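Local coordinates for citrate synthase (Metallosphaera sedula, PDB 6ABW), which probably catalyses the condensation of oxaloacetate with acetyl-CoA and water to citrate and free CoA, a step of the tricarboxylic acid cycle, at residues T202-T207 with A356-Y361; D277-I282 with P322-Y327. All coordinates share one frame; numbering follows the deposited sequence.

Both contacts are buried, yet their chemistry differs with their place in the fold. Interaction 1 joins helix 199-208 to the C-terminal part of helix 342-365, close to the second subunit, and it is held by methyl groups packed on side chains and backbone. Interaction 2 joins two helix starts, those of 278-292 and 325-335, beside the acetyl-CoA pocket, where a carboxylate, a guanidinium and backbone N-H groups do most of the work. The nearest atoms of interaction 1 and interaction 2 are about 11 Å apart. Helices 325-335 and 342-365 follow one another in the chain, and residues 277-282 and 322-327 both fall between the segments paired in interaction 1.

Interaction 1: residues T202-T207 with A356-Y361; sequences TAALVT and AHVIEY
Helix-helix packing in the mostly helical citrate synthase fold brings Leu205 and Ala204 of helix 199-208 against Val358 and Tyr361 of helix 342-365. The axes of the two short segments run in the same general direction, inclined at 36° and 9.3 Å apart at their closest. Leu205 and Val358 mark the nearest backbone approach, their CA atoms 5.6 Å apart.

Leu205 has the largest share of the contact, through one branch. Its CG stands beside the backbone N and anti to the carbonyl carbon (chi1 -67°), and from there CD2 reaches over to the other helix. This methyl meets the carbonyl oxygen O of His357 at 3.7 Å and also packs against CG1 of Val358. A branched leucine suits the place because its end can fill the hollow between residues one turn apart, His357 and Tyr361, with Val358 beside them.

Val358 answers with its CG1 methyl, which lies 3.7 Å from CB of Ala204 and 3.6 Å from the backbone O of the same residue. Alanine fits here because its single methyl lets the valine come down close to the helix backbone. The imidazole of His357 leads away from the contact, and its NE2 is hydrogen-bonded to Asp194. The phenol OH of Tyr361 is likewise bonded elsewhere, to the backbone O of Arg367. Farther round helix 199-208, Ala203 and Val206 pack on Val206 and Ala203 of the second subunit, so this helix lies between helix 342-365 and its dimer mate.

Tyr361 meets the leucine with the root of its side chain: CD2 of Leu205 sits 3.6 Å from CB of Tyr361 and 3.8 Å from its CG, approaching the ring obliquely.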
loop_
_atom_site.group_PDB
_atom_site.type_symbol
_atom_site.label_atom_id
_atom_site.label_comp_id
_atom_site.label_asym_id
_atom_site.label_seq_id
_atom_site.Cartn_x
_atom_site.Cartn_y
_atom_site.Cartn_z
ATOM N N THR A 202 -7.435 -0.374 -7.369
ATOM C CA THR A 202 -6.890 -1.718 -7.575
ATOM C C THR A 202 -5.962 -2.148 -6.398
ATOM O O THR A 202 -6.109 -3.244 -5.893
ATOM C CB THR A 202 -6.182 -1.827 -8.916
ATOM O OG1 THR A 202 -7.062 -1.459 -9.979
ATOM C CG2 THR A 202 -5.656 -3.215 -9.157
ATOM N N ALA A 203 -5.070 -1.242 -5.945
ATOM C CA ALA A 203 -4.212 -1.553 -4.800
ATOM C C ALA A 203 -5.016 -1.820 -3.551
ATOM O O ALA A 203 -4.684 -2.732 -2.787
ATOM C CB ALA A 203 -3.211 -0.451 -4.556
ATOM N N ALA A 204 -6.047 -1.028 -3.322
ATOM C CA ALA A 204 -6.968 -1.253 -2.182
ATOM C C ALA A 204 -7.602 -2.633 -2.264
ATOM O O ALA A 204 -7.613 -3.300 -1.275
ATOM C CB ALA A 204 -8.002 -0.186 -2.066
ATOM N N LEU A 205 -8.071 -3.040 -3.446
ATOM C CA LEU A 205 -8.696 -4.301 -3.640
ATOM C C LEU A 205 -7.744 -5.476 -3.394
ATOM O O LEU A 205 -8.074 -6.410 -2.685
ATOM C CB LEU A 205 -9.329 -4.366 -5.024
ATOM C CG LEU A 205 -10.511 -3.421 -5.251
ATOM C CD1 LEU A 205 -10.887 -3.439 -6.751
ATOM C CD2 LEU A 205 -11.744 -3.834 -4.442
ATOM N N VAL A 206 -6.524 -5.379 -3.902
ATOM C CA VAL A 206 -5.509 -6.390 -3.661
ATOM C C VAL A 206 -5.217 -6.551 -2.168
ATOM O O VAL A 206 -5.104 -7.646 -1.638
ATOM C CB VAL A 206 -4.184 -6.030 -4.364
ATOM C CG1 VAL A 206 -3.089 -7.037 -3.997
ATOM C CG2 VAL A 206 -4.408 -6.116 -5.840
ATOM N N THR A 207 -5.112 -5.447 -1.477
ATOM C CA THR A 207 -4.839 -5.444 -0.080
ATOM C C THR A 207 -6.028 -6.072 0.670
ATOM O O THR A 207 -5.834 -6.850 1.625
ATOM C CB THR A 207 -4.516 -4.004 0.386
ATOM O OG1 THR A 207 -3.316 -3.572 -0.301
ATOM C CG2 THR A 207 -4.212 -3.952 1.828
ATOM N N ALA A 356 -15.820 1.954 -0.067
ATOM C CA ALA A 356 -17.022 1.290 -0.546
ATOM C C ALA A 356 -16.714 0.143 -1.500
ATOM O O ALA A 356 -17.391 -0.947 -1.451
ATOM C CB ALA A 356 -17.971 2.299 -1.218
ATOM N N HIS A 357 -15.701 0.299 -2.343
ATOM C CA HIS A 357 -15.274 -0.795 -3.237
ATOM C C HIS A 357 -14.700 -1.990 -2.489
ATOM O O HIS A 357 -14.956 -3.129 -2.853
ATOM C CB HIS A 357 -14.267 -0.346 -4.279
ATOM C CG HIS A 357 -14.875 0.286 -5.480
ATOM N ND1 HIS A 357 -15.362 -0.462 -6.522
ATOM C CD2 HIS A 357 -15.003 1.585 -5.860
ATOM C CE1 HIS A 357 -15.885 0.349 -7.441
ATOM N NE2 HIS A 357 -15.662 1.597 -7.068
ATOM N N VAL A 358 -13.903 -1.754 -1.462
ATOM C CA VAL A 358 -13.309 -2.854 -0.764
ATOM C C VAL A 358 -14.384 -3.598 0.054
ATOM O O VAL A 358 -14.333 -4.824 0.086
ATOM C CB VAL A 358 -12.066 -2.545 0.089
ATOM C CG1 VAL A 358 -10.947 -2.062 -0.855
ATOM C CG2 VAL A 358 -12.303 -1.554 1.187
ATOM N N ILE A 359 -15.352 -2.883 0.601
ATOM C CA ILE A 359 -16.426 -3.509 1.393
ATOM C C ILE A 359 -17.233 -4.396 0.459
ATOM O O ILE A 359 -17.474 -5.541 0.767
ATOM C CB ILE A 359 -17.287 -2.522 2.127
ATOM C CG1 ILE A 359 -16.509 -1.858 3.225
ATOM C CG2 ILE A 359 -18.581 -3.200 2.685
ATOM C CD1 ILE A 359 -17.171 -0.712 3.859
ATOM N N GLU A 360 -17.573 -3.890 -0.722
ATOM C CA GLU A 360 -18.296 -4.691 -1.743
ATOM C C GLU A 360 -17.536 -5.911 -2.114
ATOM O O GLU A 360 -18.089 -7.041 -2.200
ATOM C CB GLU A 360 -18.486 -3.899 -3.034
ATOM C CG GLU A 360 -19.841 -3.411 -3.357
ATOM C CD GLU A 360 -19.928 -2.833 -4.812
ATOM O OE1 GLU A 360 -21.090 -2.679 -5.249
ATOM O OE2 GLU A 360 -18.867 -2.543 -5.486
ATOM N N TYR A 361 -16.232 -5.729 -2.338
ATOM C CA TYR A 361 -15.384 -6.814 -2.719
ATOM C C TYR A 361 -15.244 -7.908 -1.650
ATOM O O TYR A 361 -15.374 -9.103 -1.975
ATOM C CB TYR A 361 -14.016 -6.283 -3.179
ATOM C CG TYR A 361 -13.128 -7.351 -3.718
ATOM C CD1 TYR A 361 -13.264 -7.811 -5.022
ATOM C CD2 TYR A 361 -12.163 -7.909 -2.909
ATOM C CE1 TYR A 361 -12.410 -8.808 -5.513
ATOM C CE2 TYR A 361 -11.331 -8.912 -3.360
ATOM C CZ TYR A 361 -11.441 -9.367 -4.665
ATOM O OH TYR A 361 -10.566 -10.394 -5.060
#

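Interaction 2: residues D277-I282 with P322-Y327; sequences DPRAKI and PNTDFY
The guanidinium of Arg279 carries the CG2 methyl of Thr324 over one face, 3.4 Å above its plane and offset toward the rim, while OD1 of Asp277 lies at its edge, in plane. CD2 of Phe326 lies over one face of the Tyr327 ring, offset toward the rim, and CD2 of Tyr327 at the edge of the Phe326 ring, in plane. The arginine grips the carboxylate side-on: NE meets OD1 of Asp277 at 3.0 Å, and NH2 completes the salt bridge to OD2, which lies 22° out of the guanidinium plane. A bend at chi3 (-68°) folds the arginine chain back for this. OD1 also takes the backbone N-H of Arg279, making this short acid the N-cap of helix 278-292.

OD2 of Asp277 receives a weak bond from N of Thr324 at 3.0 Å, and N of Asp277 gives a nearly straight one to O of Pro322 at 3.2 Å. The small Ala280 lets the chains close, its CB 3.4 Å from O of Asn323. OG1 of Thr324 is buried without a polar partner. An alanine in place of Arg279 would probably leave the carboxylate of Asp277 without its charged mate and open a gap beneath the Thr324 methyl.

Asn323 caps the next turn, its OD1 accepting from N of Asp325, a predicted active-site residue. Its ND2 bonds O of Gly269, and its side chain comes within about 4 Å (nearest atoms) of bound acetyl-CoA. Helix 295-315 lies against Pro322 and Tyr327, whose OH bonds Glu308, while strand 39-42 meets Pro278 and Arg279 through Leu40.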
loop_
_atom_site.group_PDB
_atom_site.type_symbol
_atom_site.label_atom_id
_atom_site.label_comp_id
_atom_site.label_asym_id
_atom_site.label_seq_id
_atom_site.Cartn_x
_atom_site.Cartn_y
_atom_site.Cartn_z
ATOM N N ASP A 277 -16.887 15.865 -19.564
ATOM C CA ASP A 277 -17.018 15.034 -18.363
ATOM C C ASP A 277 -18.099 15.723 -17.548
ATOM O O ASP A 277 -18.009 16.921 -17.273
ATOM C CB ASP A 277 -15.638 15.045 -17.710
ATOM C CG ASP A 277 -15.531 14.319 -16.420
ATOM O OD1 ASP A 277 -16.543 14.111 -15.685
ATOM O OD2 ASP A 277 -14.353 13.883 -16.193
ATOM N N PRO A 278 -19.150 14.981 -17.142
ATOM C CA PRO A 278 -20.222 15.636 -16.359
ATOM C C PRO A 278 -19.721 16.325 -15.121
ATOM O O PRO A 278 -20.329 17.322 -14.671
ATOM C CB PRO A 278 -21.168 14.515 -16.028
ATOM C CG PRO A 278 -20.425 13.258 -16.221
ATOM C CD PRO A 278 -19.357 13.535 -17.282
ATOM N N ARG A 279 -18.601 15.829 -14.568
ATOM C CA ARG A 279 -18.050 16.521 -13.400
ATOM C C ARG A 279 -17.473 17.889 -13.680
ATOM O O ARG A 279 -17.467 18.760 -12.783
ATOM C CB ARG A 279 -16.979 15.661 -12.666
ATOM C CG ARG A 279 -17.559 14.347 -12.206
ATOM C CD ARG A 279 -16.497 13.333 -11.845
ATOM N NE ARG A 279 -15.778 12.912 -13.047
ATOM C CZ ARG A 279 -14.700 12.130 -13.039
ATOM N NH1 ARG A 279 -14.237 11.606 -11.929
ATOM N NH2 ARG A 279 -14.023 11.894 -14.144
ATOM N N ALA A 280 -16.989 18.100 -14.912
ATOM C CA ALA A 280 -16.281 19.321 -15.248
ATOM C C ALA A 280 -17.252 20.476 -15.265
ATOM O O ALA A 280 -16.895 21.537 -14.815
ATOM C CB ALA A 280 -15.619 19.183 -16.618
ATOM N N LYS A 281 -18.466 20.292 -15.765
ATOM C CA LYS A 281 -19.438 21.350 -15.777
ATOM C C LYS A 281 -19.850 21.797 -14.363
ATOM O O LYS A 281 -20.155 22.981 -14.097
ATOM C CB LYS A 281 -20.686 20.852 -16.511
ATOM C CG LYS A 281 -20.407 20.563 -17.957
ATOM C CD LYS A 281 -21.640 20.083 -18.702
ATOM C CE LYS A 281 -22.011 18.672 -18.346
ATOM N NZ LYS A 281 -22.122 17.796 -19.553
ATOM N N ILE A 282 -19.832 20.841 -13.443
ATOM C CA ILE A 282 -20.229 21.146 -12.077
ATOM C C ILE A 282 -19.091 21.846 -11.373
ATOM O O ILE A 282 -19.315 22.885 -10.695
ATOM C CB ILE A 282 -20.712 19.888 -11.352
ATOM C CG1 ILE A 282 -21.840 19.266 -12.122
ATOM C CG2 ILE A 282 -21.172 20.276 -9.961
ATOM C CD1 ILE A 282 -22.203 17.849 -11.771
ATOM N N PRO A 322 -13.069 19.301 -21.811
ATOM C CA PRO A 322 -12.635 19.385 -20.418
ATOM C C PRO A 322 -13.012 18.143 -19.617
ATOM O O PRO A 322 -14.136 17.581 -19.772
ATOM C CB PRO A 322 -13.392 20.605 -19.898
ATOM C CG PRO A 322 -13.537 21.465 -21.123
ATOM C CD PRO A 322 -13.824 20.480 -22.198
ATOM N N ASN A 323 -12.093 17.697 -18.783
ATOM C CA ASN A 323 -12.329 16.608 -17.862
ATOM C C ASN A 323 -12.399 17.155 -16.456
ATOM O O ASN A 323 -12.303 18.348 -16.258
ATOM C CB ASN A 323 -11.278 15.472 -18.068
ATOM C CG ASN A 323 -9.869 15.865 -17.668
ATOM O OD1 ASN A 323 -9.657 16.529 -16.639
ATOM N ND2 ASN A 323 -8.908 15.426 -18.439
ATOM N N THR A 324 -12.647 16.266 -15.514
ATOM C CA THR A 324 -12.883 16.650 -14.121
ATOM C C THR A 324 -11.722 17.395 -13.505
ATOM O O THR A 324 -11.928 18.114 -12.500
ATOM C CB THR A 324 -13.220 15.409 -13.275
ATOM O OG1 THR A 324 -13.673 15.835 -11.995
ATOM C CG2 THR A 324 -12.047 14.498 -13.166
ATOM N N ASP A 325 -10.518 17.264 -14.078
ATOM C CA ASP A 325 -9.305 17.892 -13.499
ATOM C C ASP A 325 -9.101 19.347 -13.924
ATOM O O ASP A 325 -8.224 20.024 -13.408
ATOM C CB ASP A 325 -8.105 17.015 -13.770
ATOM C CG ASP A 325 -8.312 15.510 -13.278
ATOM O OD1 ASP A 325 -8.773 15.263 -12.090
ATOM O OD2 ASP A 325 -8.059 14.576 -14.123
ATOM N N PHE A 326 -9.874 19.821 -14.904
ATOM C CA PHE A 326 -9.640 21.128 -15.514
ATOM C C PHE A 326 -9.998 22.279 -14.576
ATOM O O PHE A 326 -9.251 23.234 -14.468
ATOM C CB PHE A 326 -10.388 21.266 -16.887
ATOM C CG PHE A 326 -9.894 22.447 -17.708
ATOM C CD1 PHE A 326 -8.719 22.391 -18.355
ATOM C CD2 PHE A 326 -10.587 23.654 -17.684
ATOM C CE1 PHE A 326 -8.260 23.481 -19.061
ATOM C CE2 PHE A 326 -10.151 24.734 -18.403
ATOM C CZ PHE A 326 -9.003 24.656 -19.094
ATOM N N TYR A 327 -11.176 22.208 -13.937
ATOM C CA TYR A 327 -11.664 23.237 -13.040
ATOM C C TYR A 327 -11.605 22.879 -11.540
ATOM O O TYR A 327 -11.881 23.732 -10.719
ATOM C CB TYR A 327 -13.108 23.581 -13.391
ATOM C CG TYR A 327 -13.249 24.485 -14.580
ATOM C CD1 TYR A 327 -12.880 25.796 -14.470
ATOM C CD2 TYR A 327 -13.793 24.051 -15.761
ATOM C CE1 TYR A 327 -13.012 26.662 -15.544
ATOM C CE2 TYR A 327 -13.931 24.909 -16.872
ATOM C CZ TYR A 327 -13.527 26.201 -16.751
ATOM O OH TYR A 327 -13.631 27.127 -17.799
#